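Local coordinates for isocitrate dehydrogenase [NAD] subunit 1 (Saccharomyces cerevisiae, PDB 3BLX) that catalyses the NAD+-dependent oxidative decarboxylation of isocitrate to 2-oxoglutarate in the mitochondrial citric acid cycle, as one of two subunit types of an allosteric octamer that also binds RNA, at the interface of chains A and B and the interface of chains A and C. Numbering follows the deposited sequence. Chains: chain A/B, Isocitrate dehydrogenase [NAD] subunit 1; chain C, Isocitrate dehydrogenase [NAD] subunit 2.

Contact 1: the interface of chains A and B. Residues chain A 168, 205-206; chain B 12, 14, 72.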
loop_
_atom_site.group_PDB
_atom_site.type_symbol
_atom_site.label_atom_id
_atom_site.label_comp_id
_atom_site.label_asym_id
_atom_site.label_seq_id
_atom_site.Cartn_x
_atom_site.Cartn_y
_atom_site.Cartn_z
ATOM N N ASP A 168 25.977 0.802 1.074
ATOM C CA ASP A 168 26.620 -0.488 0.893
ATOM C C ASP A 168 28.132 -0.347 0.827
ATOM O O ASP A 168 28.858 -1.240 1.245
ATOM C CB ASP A 168 26.144 -1.131 -0.387
ATOM C CG ASP A 168 24.776 -1.781 -0.253
ATOM O OD1 ASP A 168 24.454 -2.245 0.868
ATOM O OD2 ASP A 168 24.036 -1.825 -1.271
ATOM N N GLU A 205 17.315 1.093 6.694
ATOM C CA GLU A 205 18.114 -0.019 6.161
ATOM C C GLU A 205 19.570 -0.111 6.642
ATOM O O GLU A 205 20.198 -1.170 6.509
ATOM C CB GLU A 205 18.061 -0.069 4.629
ATOM C CG GLU A 205 16.690 0.093 4.034
ATOM C CD GLU A 205 16.653 -0.197 2.533
ATOM O OE1 GLU A 205 17.616 -0.816 2.011
ATOM O OE2 GLU A 205 15.648 0.186 1.878
ATOM N N TYR A 206 20.103 0.977 7.190
ATOM C CA TYR A 206 21.507 1.006 7.610
ATOM C C TYR A 206 21.688 1.778 8.927
ATOM O O TYR A 206 22.288 2.853 8.953
ATOM C CB TYR A 206 22.421 1.591 6.498
ATOM C CG TYR A 206 22.321 0.888 5.152
ATOM C CD1 TYR A 206 21.279 1.167 4.271
ATOM C CD2 TYR A 206 23.273 -0.044 4.752
ATOM C CE1 TYR A 206 21.168 0.524 3.042
ATOM C CE2 TYR A 206 23.175 -0.693 3.515
ATOM C CZ TYR A 206 22.122 -0.402 2.668
ATOM O OH TYR A 206 22.002 -1.045 1.456
ATOM N N LYS B 12 21.427 -8.365 -4.846
ATOM C CA LYS B 12 22.379 -7.258 -4.685
ATOM C C LYS B 12 23.639 -7.497 -5.546
ATOM O O LYS B 12 24.287 -8.541 -5.462
ATOM C CB LYS B 12 22.720 -7.127 -3.204
ATOM C CG LYS B 12 23.749 -6.101 -2.854
ATOM C CD LYS B 12 23.116 -4.796 -2.481
ATOM C CE LYS B 12 22.963 -4.620 -1.008
ATOM N NZ LYS B 12 21.791 -3.689 -0.893
ATOM N N TYR B 14 27.030 -5.311 -7.479
ATOM C CA TYR B 14 27.811 -4.186 -7.958
ATOM C C TYR B 14 28.957 -4.649 -8.849
ATOM O O TYR B 14 29.757 -5.499 -8.455
ATOM C CB TYR B 14 28.313 -3.362 -6.789
ATOM C CG TYR B 14 27.179 -2.767 -6.006
ATOM C CD1 TYR B 14 26.979 -3.092 -4.667
ATOM C CD2 TYR B 14 26.283 -1.907 -6.615
ATOM C CE1 TYR B 14 25.923 -2.567 -3.953
ATOM C CE2 TYR B 14 25.223 -1.376 -5.912
ATOM C CZ TYR B 14 25.043 -1.703 -4.581
ATOM O OH TYR B 14 23.985 -1.149 -3.888
ATOM N N ARG B 72 18.312 -6.799 2.234
ATOM C CA ARG B 72 19.196 -6.065 1.353
ATOM C C ARG B 72 19.706 -6.923 0.211
ATOM O O ARG B 72 19.715 -6.498 -0.924
ATOM C CB ARG B 72 20.381 -5.524 2.127
ATOM C CG ARG B 72 20.047 -4.493 3.164
ATOM C CD ARG B 72 21.292 -3.742 3.592
ATOM N NE ARG B 72 22.207 -4.604 4.329
ATOM C CZ ARG B 72 22.073 -4.876 5.622
ATOM N NH1 ARG B 72 21.063 -4.346 6.298
ATOM N NH2 ARG B 72 22.940 -5.667 6.242
#
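A:Asp168, on helix 156-172, is the acidic hub of this contact between two copies of the IDH1 subunit. Its carboxylate oxygen OD2 accepts a hydrogen bond from the phenol OH of B:Tyr14 at 2.7 Å, through the anti lone pair that points away from OD1. The donor lies across the interface in the short strand 13-14, and OD2 sits in the plane of its ring, at the hydroxyl edge; ring and carboxylate planes are 58° apart. A tyrosine suits the place because its rigid ring carries a hydroxyl far from the backbone. The same OD2 of A:Asp168 forms a salt bridge with the ammonium NZ of B:Lys12 at 2.9 Å, though as a hydrogen bond the pair is weak. B:Lys12 comes from the opposite direction to the aspartate; CG leaves anti to the backbone N (chi1 176°), and bends at chi2 and chi3 lay CD and CE beside the carboxylate before NZ meets it. The amine and the two phenols would probably favour a charged carboxylate.

Behind this first shell, A:Tyr206 steadies the acid from its own chain. OH of A:Tyr206 donates to OD1 of A:Asp168 at 2.8 Å, from above the carboxylate plane (51° out of it), so that each oxygen has a tyrosine partner and rotation of the group is restrained. B:Arg72, on helix 60-73, packs its aliphatic part on this tyrosine, and its long side chain also reaches the end of helix 190-205. There NH1 of B:Arg72 makes a weak, bent hydrogen bond to the backbone O of A:Glu205 at 3.3 Å, while CD of B:Arg72 lies 3.6 Å from CZ of A:Tyr206.

Contact 2: the interface of chains A and C. Residues chain A 87-88, 241, 245, 276; chain C 189, 220, 222.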
loop_
_atom_site.group_PDB
_atom_site.type_symbol
_atom_site.label_atom_id
_atom_site.label_comp_id
_atom_site.label_asym_id
_atom_site.label_seq_id
_atom_site.Cartn_x
_atom_site.Cartn_y
_atom_site.Cartn_z
ATOM N N GLN A 87 36.831 15.373 -19.131
ATOM C CA GLN A 87 37.047 15.822 -17.751
ATOM C C GLN A 87 35.747 16.132 -16.999
ATOM O O GLN A 87 35.708 16.103 -15.776
ATOM C CB GLN A 87 38.019 17.025 -17.698
ATOM C CG GLN A 87 39.439 16.730 -18.243
ATOM C CD GLN A 87 40.323 17.983 -18.392
ATOM O OE1 GLN A 87 39.890 19.114 -18.121
ATOM N NE2 GLN A 87 41.570 17.776 -18.825
ATOM N N THR A 88 34.682 16.425 -17.731
ATOM C CA THR A 88 33.425 16.825 -17.093
ATOM C C THR A 88 32.367 15.709 -17.048
ATOM O O THR A 88 31.363 15.838 -16.361
ATOM C CB THR A 88 32.826 18.099 -17.737
ATOM O OG1 THR A 88 32.791 17.952 -19.156
ATOM C CG2 THR A 88 33.672 19.289 -17.422
ATOM N N THR A 241 31.462 17.173 -9.128
ATOM C CA THR A 241 32.639 17.698 -9.740
ATOM C C THR A 241 33.273 18.763 -8.848
ATOM O O THR A 241 34.472 18.765 -8.639
ATOM C CB THR A 241 32.288 18.298 -11.105
ATOM O OG1 THR A 241 32.631 17.359 -12.134
ATOM C CG2 THR A 241 33.020 19.630 -11.337
ATOM N N ASN A 245 36.931 18.339 -6.805
ATOM C CA ASN A 245 38.097 19.127 -7.103
ATOM C C ASN A 245 38.644 19.769 -5.870
ATOM O O ASN A 245 39.839 20.010 -5.779
ATOM C CB ASN A 245 37.832 20.161 -8.204
ATOM C CG ASN A 245 37.948 19.560 -9.570
ATOM O OD1 ASN A 245 38.966 18.964 -9.908
ATOM N ND2 ASN A 245 36.895 19.683 -10.360
ATOM N N VAL A 276 41.934 16.814 -14.221
ATOM C CA VAL A 276 41.371 18.076 -14.698
ATOM C C VAL A 276 42.377 19.196 -15.048
ATOM O O VAL A 276 42.275 19.835 -16.122
ATOM C CB VAL A 276 40.316 18.600 -13.686
ATOM C CG1 VAL A 276 38.915 18.049 -14.017
ATOM C CG2 VAL A 276 40.729 18.225 -12.264
ATOM N N LYS C 189 30.531 26.034 -16.776
ATOM C CA LYS C 189 30.604 24.567 -16.856
ATOM C C LYS C 189 30.647 24.146 -18.347
ATOM O O LYS C 189 30.354 24.958 -19.223
ATOM C CB LYS C 189 29.429 23.918 -16.111
ATOM C CG LYS C 189 29.798 22.743 -15.211
ATOM C CD LYS C 189 30.815 21.821 -15.887
ATOM C CE LYS C 189 30.650 20.359 -15.468
ATOM N NZ LYS C 189 30.919 20.103 -14.026
ATOM N N LEU C 220 36.890 26.615 -16.785
ATOM C CA LEU C 220 35.915 25.614 -16.348
ATOM C C LEU C 220 35.825 25.714 -14.853
ATOM O O LEU C 220 36.846 25.833 -14.198
ATOM C CB LEU C 220 36.331 24.191 -16.729
ATOM C CG LEU C 220 36.053 23.677 -18.142
ATOM C CD1 LEU C 220 36.273 22.161 -18.220
ATOM C CD2 LEU C 220 34.643 24.052 -18.595
ATOM N N ASP C 222 35.353 23.489 -12.773
ATOM C CA ASP C 222 36.213 22.416 -12.245
ATOM C C ASP C 222 37.648 22.901 -12.025
ATOM O O ASP C 222 38.234 22.657 -10.980
ATOM C CB ASP C 222 36.302 21.218 -13.194
ATOM C CG ASP C 222 34.954 20.670 -13.615
ATOM O OD1 ASP C 222 34.022 21.463 -13.854
ATOM O OD2 ASP C 222 34.844 19.429 -13.740
#
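A:Thr241 and C:Asp222 meet where two helices approach: A:Thr241 belongs to helix 237-251, whereas C:Asp222 stands near the start of helix 221-230, straight after strand 215-220. Their side chains cross at about a right angle, and the hydroxyl OG1 of A:Thr241 gives a weak hydrogen bond to carboxylate OD2 of C:Asp222 at 3.4 Å. Threonine offers both a methyl and a hydroxyl to the acid; the methyl is modelled too close to carry meaning. One turn on, the amide of A:Asn245 lies alongside C:Asp222, its plane 60° from that of the carboxylate.

C:Lys189, a residue probably critical for catalysis, bends at chi2, chi3 and chi4 to bring its ammonium beside the acid. NZ of C:Lys189 lies 3.4 Å from OD1 of C:Asp222, a long salt bridge within chain C that is weak as a hydrogen bond. The lysine and A:Thr88 reach toward each other, tip to tip, with CE of C:Lys189 3.8 Å from the methyl CG2 of A:Thr88, so the lysine borders chain A while its charge faces C:Asp222.

C:Asp222 is expected from its family to bind magnesium and substrate, so residues of subunit 1 probably border an active site of subunit 2, here in its apo form. An asparagine in its place would probably leave the C:Lys189 ammonium without its charged mate. Beside the lysine, CD1 of C:Leu220 lies 4.0 Å from CG2 of A:Thr88.

About 30 Å separates the centres of contact 1 and contact 2, measured between their C-alpha atoms, and the two share no residue or helix of chain A. Subunit 1 thus uses distinct surfaces for a copy of itself and for subunit 2. Contact 1 joins like chains and fits a role in building the octamer, whereas contact 2 lies at residues assigned to metal binding and catalysis. Since chain A takes part in both, it could carry movement from one neighbour to the other, which would suit an allosteric enzyme, although the structure alone does not show such a path.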